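PDB 3Q2K: oxidoreductase from Bordetella pertussis, which probably oxidises the 3-hydroxyl of UDP-N-acetylglucosaminuronic acid with NAD in the biosynthesis of 2,3-diacetamido-2,3-dideoxy-D-mannuronic acid. Local coordinates for residues Trp129-Gly132 with Lys133-Val136. Numbering follows the deposited sequence.
Sequences WEDG and KRMV
Lys133 runs its aliphatic chain back over one face of the Trp129 indole, one helical turn earlier, with Lys133 CG 4.2 Å from the centroid of the six-membered ring in a CH-pi contact. A bend at chi3 (-58°) carries the ammonium group on past the pyrrole edge to Glu130, where Lys133 NZ forms a salt bridge with Glu130 OE2 at 2.7 Å, on the syn side of the carboxylate but 33° out of its plane. The indole NE1 of Trp129 is itself hydrogen-bonded to O of the C-terminal carboxylate of Asp370, whose other oxygen, OXT, makes a long, weak ion pair with Lys133 NZ. A second salt bridge, i to i+3, joins Asp131 OD1 to Arg134 NH1 at 2.6 Å; OD1 lies at the guanidinium edge, yet the two flat groups are turned 58° apart. The face of that guanidinium rests over the carbonyl O of Glu130. Met135 and Val136 both turn to Met125, and Met135 also packs on Pro106 of helix 105-114. Backbone i to i+4 bonds, among them Lys133 N to Trp129 O at 3.0 Å, hold the turns together. This is the first part of helix 129-142, the crossover of the beta-alpha-beta unit between strands 118-121 and 146-148 in the NAD-binding Rossmann fold.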
loop_
_atom_site.group_PDB
_atom_site.type_symbol
_atom_site.label_atom_id
_atom_site.label_comp_id
_atom_site.label_asym_id
_atom_site.label_seq_id
_atom_site.Cartn_x
_atom_site.Cartn_y
_atom_site.Cartn_z
ATOM N N TRP C 129 12.963 -16.235 -12.374
ATOM C CA TRP C 129 13.041 -17.002 -11.133
ATOM C C TRP C 129 12.529 -18.435 -11.281
ATOM O O TRP C 129 13.206 -19.414 -10.968
ATOM C CB TRP C 129 12.325 -16.252 -10.010
ATOM C CG TRP C 129 12.222 -16.942 -8.689
ATOM C CD1 TRP C 129 11.056 -17.252 -8.036
ATOM C CD2 TRP C 129 13.286 -17.419 -7.856
ATOM N NE1 TRP C 129 11.338 -17.893 -6.850
ATOM C CE2 TRP C 129 12.695 -18.024 -6.726
ATOM C CE3 TRP C 129 14.679 -17.429 -7.972
ATOM C CZ2 TRP C 129 13.445 -18.595 -5.692
ATOM C CZ3 TRP C 129 15.429 -17.970 -6.930
ATOM C CH2 TRP C 129 14.810 -18.562 -5.810
ATOM N N GLU C 130 11.340 -18.588 -11.845
ATOM C CA GLU C 130 10.681 -19.892 -11.919
ATOM C C GLU C 130 11.505 -20.818 -12.804
ATOM O O GLU C 130 11.561 -22.014 -12.547
ATOM C CB GLU C 130 9.260 -19.778 -12.496
ATOM C CG GLU C 130 8.209 -19.326 -11.487
ATOM C CD GLU C 130 8.235 -20.133 -10.199
ATOM O OE1 GLU C 130 8.489 -21.353 -10.264
ATOM O OE2 GLU C 130 8.018 -19.575 -9.101
ATOM N N ASP C 131 12.204 -20.289 -13.802
ATOM C CA ASP C 131 12.894 -21.176 -14.737
ATOM C C ASP C 131 14.095 -21.700 -13.968
ATOM O O ASP C 131 14.483 -22.863 -14.094
ATOM C CB ASP C 131 13.388 -20.484 -16.013
ATOM C CG ASP C 131 12.254 -19.964 -16.883
ATOM O OD1 ASP C 131 11.101 -20.355 -16.626
ATOM O OD2 ASP C 131 12.466 -19.160 -17.815
ATOM N N GLY C 132 14.725 -20.823 -13.198
ATOM C CA GLY C 132 15.877 -21.271 -12.423
ATOM C C GLY C 132 15.503 -22.319 -11.380
ATOM O O GLY C 132 16.248 -23.285 -11.207
ATOM N N LYS C 133 14.388 -22.160 -10.667
ATOM C CA LYS C 133 13.877 -23.246 -9.831
ATOM C C LYS C 133 13.639 -24.566 -10.573
ATOM O O LYS C 133 13.969 -25.647 -10.079
ATOM C CB LYS C 133 12.634 -22.842 -9.036
ATOM C CG LYS C 133 12.932 -21.867 -7.891
ATOM C CD LYS C 133 11.749 -21.632 -6.955
ATOM C CE LYS C 133 10.597 -21.101 -7.789
ATOM N NZ LYS C 133 9.505 -20.422 -7.042
ATOM N N ARG C 134 13.045 -24.498 -11.758
ATOM C CA ARG C 134 12.754 -25.694 -12.540
ATOM C C ARG C 134 14.043 -26.374 -12.994
ATOM O O ARG C 134 14.114 -27.602 -12.936
ATOM C CB ARG C 134 11.928 -25.315 -13.763
ATOM C CG ARG C 134 10.566 -25.969 -13.837
ATOM C CD ARG C 134 10.066 -25.750 -15.253
ATOM N NE ARG C 134 10.102 -24.337 -15.627
ATOM C CZ ARG C 134 9.293 -23.382 -15.170
ATOM N NH1 ARG C 134 9.434 -22.129 -15.588
ATOM N NH2 ARG C 134 8.339 -23.643 -14.286
ATOM N N MET C 135 15.051 -25.613 -13.413
ATOM C CA MET C 135 16.366 -26.183 -13.739
ATOM C C MET C 135 16.829 -27.008 -12.544
ATOM O O MET C 135 17.118 -28.194 -12.698
ATOM C CB MET C 135 17.465 -25.120 -13.900
ATOM C CG MET C 135 17.341 -24.132 -15.035
ATOM S SD MET C 135 18.699 -23.001 -14.696
ATOM C CE MET C 135 20.099 -24.008 -15.187
ATOM N N VAL C 136 16.980 -26.383 -11.379
ATOM C CA VAL C 136 17.372 -27.102 -10.164
ATOM C C VAL C 136 16.548 -28.342 -9.810
ATOM O O VAL C 136 17.039 -29.427 -9.477
ATOM C CB VAL C 136 17.367 -26.174 -8.940
ATOM C CG1 VAL C 136 17.856 -26.892 -7.690
ATOM C CG2 VAL C 136 18.239 -24.982 -9.270
#